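TetR family transcriptional regulator (Chloroflexus aurantiacus, PDB 3NRG) probably binds regulatory DNA through a helix-turn-helix motif and acts as a transcription factor of the TetR family. Local coordinates at residues A[132-144]-A[155-168]. Residues are numbered along the deposited sequence; the frame is centred on the assembly and turned at random.
Sequences HGSFAYFKQLVEQ and LDADTAAFVLNVVF
Ser134 OG donates to Asn165 OD1 at 2.7 Å, the single hydrogen bond between helix 132-144 and helix 157-168. It meets the amide oxygen at a C=O...O angle of 159°, tilted slightly from the carbonyl plane. Asn165 CG lies anti to the backbone N, which swings the amide toward helix 132-144. One turn on from Ser134, Phe138 enters as a knob among Ala161, Leu164, Asn165 and Phe168. Leu164 CB sits over one face of its ring, 4.0 Å from the centroid, a CH-pi contact. The far end of the same ring points its edge at the face of Phe168: Phe138 CZ is 3.5 Å from Phe168 CD2 and the planes stand 60° apart, an edge-to-face pair. Were Phe138 replaced by an alanine, the hole among these four residues would probably be left unfilled and the Phe168 face would lose its aromatic partner. Leu91 of helix 87-104 touches both side chains. Phe135 takes Ala161 CB over one face and turns its edge to the Asp158 carboxylate, with Phe135 CZ 3.4 Å from Asp158 OD2. Farther along, Val142 straddles Ala160, whose CB is 3.8 Å from Val142 CG1, while Val142 CG2 packs on Leu164 CD1. The axes come within 8.2 Å, and Lys139 and Ala161 have their CA atoms 4.9 Å apart, a closeness consistent with the small Ala161 side chain. Phe138 is thus a single knob set into a hole between two helices crossing at 128° within the all-helical C-terminal domain of a TetR-family regulator.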
loop_
_atom_site.group_PDB
_atom_site.type_symbol
_atom_site.label_atom_id
_atom_site.label_comp_id
_atom_site.label_asym_id
_atom_site.label_seq_id
_atom_site.Cartn_x
_atom_site.Cartn_y
_atom_site.Cartn_z
ATOM N N HIS A 132 -5.471 11.280 0.551
ATOM C CA HIS A 132 -6.920 11.542 0.666
ATOM C C HIS A 132 -7.815 10.666 -0.243
ATOM O O HIS A 132 -9.044 10.769 -0.175
ATOM C CB HIS A 132 -7.223 13.039 0.448
ATOM C CG HIS A 132 -6.549 13.932 1.440
ATOM N ND1 HIS A 132 -5.381 14.607 1.127
ATOM C CD2 HIS A 132 -6.870 14.189 2.726
ATOM C CE1 HIS A 132 -5.050 15.274 2.218
ATOM N NE2 HIS A 132 -5.912 15.046 3.210
ATOM N N GLY A 133 -7.193 9.818 -1.070
ATOM C CA GLY A 133 -7.899 8.962 -2.022
ATOM C C GLY A 133 -8.815 7.941 -1.383
ATOM O O GLY A 133 -10.008 7.900 -1.701
ATOM N N SER A 134 -8.262 7.092 -0.482
ATOM C CA SER A 134 -9.036 6.040 0.198
ATOM C C SER A 134 -10.144 6.603 1.114
ATOM O O SER A 134 -11.267 6.101 1.083
ATOM C CB SER A 134 -8.116 5.090 0.964
ATOM O OG SER A 134 -7.189 5.791 1.776
ATOM N N PHE A 135 -9.844 7.685 1.869
ATOM C CA PHE A 135 -10.825 8.355 2.739
ATOM C C PHE A 135 -12.050 8.818 1.929
ATOM O O PHE A 135 -13.190 8.608 2.360
ATOM C CB PHE A 135 -10.179 9.558 3.471
ATOM C CG PHE A 135 -11.147 10.383 4.299
ATOM C CD1 PHE A 135 -11.852 11.440 3.729
ATOM C CD2 PHE A 135 -11.342 10.110 5.647
ATOM C CE1 PHE A 135 -12.764 12.181 4.486
ATOM C CE2 PHE A 135 -12.243 10.863 6.405
ATOM C CZ PHE A 135 -12.953 11.889 5.817
ATOM N N ALA A 136 -11.805 9.453 0.758
ATOM C CA ALA A 136 -12.859 9.947 -0.130
ATOM C C ALA A 136 -13.751 8.812 -0.637
ATOM O O ALA A 136 -14.969 8.998 -0.757
ATOM C CB ALA A 136 -12.249 10.702 -1.302
ATOM N N TYR A 137 -13.154 7.626 -0.910
ATOM C CA TYR A 137 -13.908 6.454 -1.374
ATOM C C TYR A 137 -14.817 5.897 -0.263
ATOM O O TYR A 137 -15.990 5.615 -0.519
ATOM C CB TYR A 137 -12.956 5.367 -1.915
ATOM C CG TYR A 137 -13.670 4.150 -2.474
ATOM C CD1 TYR A 137 -14.426 4.234 -3.643
ATOM C CD2 TYR A 137 -13.541 2.901 -1.870
ATOM C CE1 TYR A 137 -15.082 3.119 -4.163
ATOM C CE2 TYR A 137 -14.177 1.773 -2.392
ATOM C CZ TYR A 137 -14.958 1.891 -3.532
ATOM O OH TYR A 137 -15.584 0.786 -4.051
ATOM N N PHE A 138 -14.288 5.785 0.982
ATOM C CA PHE A 138 -15.066 5.317 2.128
ATOM C C PHE A 138 -16.225 6.254 2.439
ATOM O O PHE A 138 -17.324 5.784 2.725
ATOM C CB PHE A 138 -14.177 5.129 3.368
ATOM C CG PHE A 138 -13.166 4.012 3.253
ATOM C CD1 PHE A 138 -13.569 2.711 2.967
ATOM C CD2 PHE A 138 -11.826 4.238 3.531
ATOM C CE1 PHE A 138 -12.636 1.675 2.882
ATOM C CE2 PHE A 138 -10.893 3.201 3.443
ATOM C CZ PHE A 138 -11.303 1.927 3.122
ATOM N N LYS A 139 -15.997 7.585 2.336
ATOM C CA LYS A 139 -17.044 8.595 2.563
ATOM C C LYS A 139 -18.189 8.417 1.558
ATOM O O LYS A 139 -19.356 8.475 1.943
ATOM C CB LYS A 139 -16.457 10.016 2.481
ATOM C CG LYS A 139 -17.368 11.089 3.066
ATOM C CD LYS A 139 -16.768 12.475 2.926
ATOM C CE LYS A 139 -17.716 13.541 3.408
ATOM N NZ LYS A 139 -17.133 14.896 3.267
ATOM N N GLN A 140 -17.846 8.133 0.285
ATOM C CA GLN A 140 -18.823 7.877 -0.778
ATOM C C GLN A 140 -19.657 6.624 -0.450
ATOM O O GLN A 140 -20.878 6.657 -0.583
ATOM C CB GLN A 140 -18.102 7.716 -2.134
ATOM C CG GLN A 140 -19.036 7.649 -3.347
ATOM C CD GLN A 140 -18.291 7.335 -4.636
ATOM O OE1 GLN A 140 -17.133 7.732 -4.840
ATOM N NE2 GLN A 140 -18.961 6.650 -5.553
ATOM N N LEU A 141 -18.994 5.538 0.033
ATOM C CA LEU A 141 -19.673 4.281 0.409
ATOM C C LEU A 141 -20.612 4.476 1.594
ATOM O O LEU A 141 -21.718 3.931 1.590
ATOM C CB LEU A 141 -18.655 3.168 0.734
ATOM C CG LEU A 141 -17.778 2.658 -0.413
ATOM C CD1 LEU A 141 -16.781 1.652 0.095
ATOM C CD2 LEU A 141 -18.610 2.028 -1.511
ATOM N N VAL A 142 -20.168 5.245 2.619
ATOM C CA VAL A 142 -20.983 5.521 3.812
ATOM C C VAL A 142 -22.195 6.388 3.445
ATOM O O VAL A 142 -23.308 6.094 3.889
ATOM C CB VAL A 142 -20.143 6.126 4.980
ATOM C CG1 VAL A 142 -21.030 6.538 6.148
ATOM C CG2 VAL A 142 -19.079 5.147 5.446
ATOM N N GLU A 143 -21.993 7.417 2.581
ATOM C CA GLU A 143 -23.090 8.283 2.108
ATOM C C GLU A 143 -24.137 7.481 1.341
ATOM O O GLU A 143 -25.335 7.726 1.508
ATOM C CB GLU A 143 -22.554 9.440 1.254
ATOM C CG GLU A 143 -22.025 10.595 2.085
ATOM C CD GLU A 143 -21.178 11.614 1.346
ATOM O OE1 GLU A 143 -20.499 11.232 0.365
ATOM O OE2 GLU A 143 -21.112 12.772 1.818
ATOM N N GLN A 144 -23.685 6.465 0.556
ATOM C CA GLN A 144 -24.567 5.550 -0.179
ATOM C C GLN A 144 -25.389 4.685 0.786
ATOM O O GLN A 144 -26.597 4.546 0.605
ATOM C CB GLN A 144 -23.755 4.661 -1.139
ATOM C CG GLN A 144 -23.396 5.348 -2.459
ATOM C CD GLN A 144 -22.530 4.487 -3.358
ATOM O OE1 GLN A 144 -22.437 3.263 -3.207
ATOM N NE2 GLN A 144 -21.886 5.112 -4.324
ATOM N N LEU A 155 -25.718 9.063 11.330
ATOM C CA LEU A 155 -24.282 8.815 11.172
ATOM C C LEU A 155 -23.582 9.908 10.359
ATOM O O LEU A 155 -24.074 10.302 9.298
ATOM C CB LEU A 155 -24.054 7.432 10.525
ATOM C CG LEU A 155 -22.609 6.899 10.492
ATOM C CD1 LEU A 155 -22.114 6.559 11.879
ATOM C CD2 LEU A 155 -22.509 5.676 9.609
ATOM N N ASP A 156 -22.440 10.411 10.870
ATOM C CA ASP A 156 -21.633 11.390 10.155
ATOM C C ASP A 156 -20.698 10.644 9.208
ATOM O O ASP A 156 -19.869 9.850 9.665
ATOM C CB ASP A 156 -20.836 12.261 11.134
ATOM C CG ASP A 156 -20.047 13.363 10.454
ATOM O OD1 ASP A 156 -20.640 14.423 10.165
ATOM O OD2 ASP A 156 -18.839 13.164 10.213
ATOM N N ALA A 157 -20.888 10.834 7.882
ATOM C CA ALA A 157 -20.121 10.135 6.841
ATOM C C ALA A 157 -18.621 10.371 6.955
ATOM O O ALA A 157 -17.843 9.428 6.797
ATOM C CB ALA A 157 -20.615 10.541 5.462
ATOM N N ASP A 158 -18.211 11.625 7.239
ATOM C CA ASP A 158 -16.801 11.987 7.390
ATOM C C ASP A 158 -16.150 11.213 8.559
ATOM O O ASP A 158 -15.052 10.664 8.401
ATOM C CB ASP A 158 -16.658 13.503 7.591
ATOM C CG ASP A 158 -15.224 13.985 7.594
ATOM O OD1 ASP A 158 -14.533 13.772 8.609
ATOM O OD2 ASP A 158 -14.810 14.623 6.603
ATOM N N THR A 159 -16.850 11.146 9.708
ATOM C CA THR A 159 -16.383 10.445 10.906
ATOM C C THR A 159 -16.253 8.934 10.647
ATOM O O THR A 159 -15.237 8.335 11.003
ATOM C CB THR A 159 -17.308 10.770 12.098
ATOM O OG1 THR A 159 -17.372 12.187 12.266
ATOM C CG2 THR A 159 -16.845 10.130 13.382
ATOM N N ALA A 160 -17.281 8.325 10.012
ATOM C CA ALA A 160 -17.274 6.897 9.674
ATOM C C ALA A 160 -16.148 6.573 8.675
ATOM O O ALA A 160 -15.505 5.527 8.797
ATOM C CB ALA A 160 -18.621 6.487 9.101
ATOM N N ALA A 161 -15.890 7.494 7.700
ATOM C CA ALA A 161 -14.816 7.339 6.715
ATOM C C ALA A 161 -13.454 7.395 7.400
ATOM O O ALA A 161 -12.556 6.635 7.037
ATOM C CB ALA A 161 -14.912 8.420 5.661
ATOM N N PHE A 162 -13.310 8.272 8.423
ATOM C CA PHE A 162 -12.082 8.380 9.209
ATOM C C PHE A 162 -11.762 7.053 9.902
ATOM O O PHE A 162 -10.628 6.583 9.828
ATOM C CB PHE A 162 -12.190 9.530 10.239
ATOM C CG PHE A 162 -11.229 9.405 11.401
ATOM C CD1 PHE A 162 -9.878 9.708 11.246
ATOM C CD2 PHE A 162 -11.663 8.935 12.635
ATOM C CE1 PHE A 162 -8.986 9.550 12.305
ATOM C CE2 PHE A 162 -10.767 8.767 13.690
ATOM C CZ PHE A 162 -9.434 9.070 13.518
ATOM N N VAL A 163 -12.765 6.453 10.570
ATOM C CA VAL A 163 -12.622 5.170 11.283
ATOM C C VAL A 163 -12.247 4.039 10.312
ATOM O O VAL A 163 -11.339 3.268 10.602
ATOM C CB VAL A 163 -13.897 4.828 12.127
ATOM C CG1 VAL A 163 -13.769 3.464 12.800
ATOM C CG2 VAL A 163 -14.174 5.912 13.163
ATOM N N LEU A 164 -12.922 3.966 9.150
ATOM C CA LEU A 164 -12.627 2.948 8.132
ATOM C C LEU A 164 -11.207 3.124 7.570
ATOM O O LEU A 164 -10.447 2.154 7.505
ATOM C CB LEU A 164 -13.658 2.998 6.992
ATOM C CG LEU A 164 -15.093 2.556 7.341
ATOM C CD1 LEU A 164 -16.072 3.033 6.297
ATOM C CD2 LEU A 164 -15.187 1.053 7.488
ATOM N N ASN A 165 -10.831 4.374 7.226
ATOM C CA ASN A 165 -9.512 4.685 6.668
ATOM C C ASN A 165 -8.356 4.313 7.605
ATOM O O ASN A 165 -7.398 3.697 7.150
ATOM C CB ASN A 165 -9.424 6.155 6.245
ATOM C CG ASN A 165 -8.153 6.492 5.496
ATOM O OD1 ASN A 165 -7.882 5.970 4.404
ATOM N ND2 ASN A 165 -7.356 7.383 6.060
ATOM N N VAL A 166 -8.447 4.661 8.909
ATOM C CA VAL A 166 -7.371 4.341 9.871
ATOM C C VAL A 166 -7.228 2.839 10.118
ATOM O O VAL A 166 -6.114 2.348 10.258
ATOM C CB VAL A 166 -7.433 5.164 11.193
ATOM C CG1 VAL A 166 -7.257 6.654 10.918
ATOM C CG2 VAL A 166 -8.726 4.895 11.974
ATOM N N VAL A 167 -8.349 2.107 10.124
ATOM C CA VAL A 167 -8.343 0.654 10.314
ATOM C C VAL A 167 -7.698 -0.027 9.105
ATOM O O VAL A 167 -6.739 -0.788 9.269
ATOM C CB VAL A 167 -9.772 0.112 10.600
ATOM C CG1 VAL A 167 -9.823 -1.401 10.456
ATOM C CG2 VAL A 167 -10.257 0.541 11.983
ATOM N N PHE A 168 -8.182 0.301 7.885
ATOM C CA PHE A 168 -7.663 -0.268 6.630
ATOM C C PHE A 168 -6.161 0.028 6.419
ATOM O O PHE A 168 -5.437 -0.803 5.872
ATOM C CB PHE A 168 -8.487 0.239 5.427
ATOM C CG PHE A 168 -9.741 -0.552 5.137
ATOM C CD1 PHE A 168 -10.795 -0.575 6.043
ATOM C CD2 PHE A 168 -9.897 -1.221 3.929
ATOM C CE1 PHE A 168 -11.959 -1.300 5.770
ATOM C CE2 PHE A 168 -11.069 -1.929 3.647
ATOM C CZ PHE A 168 -12.087 -1.977 4.575
#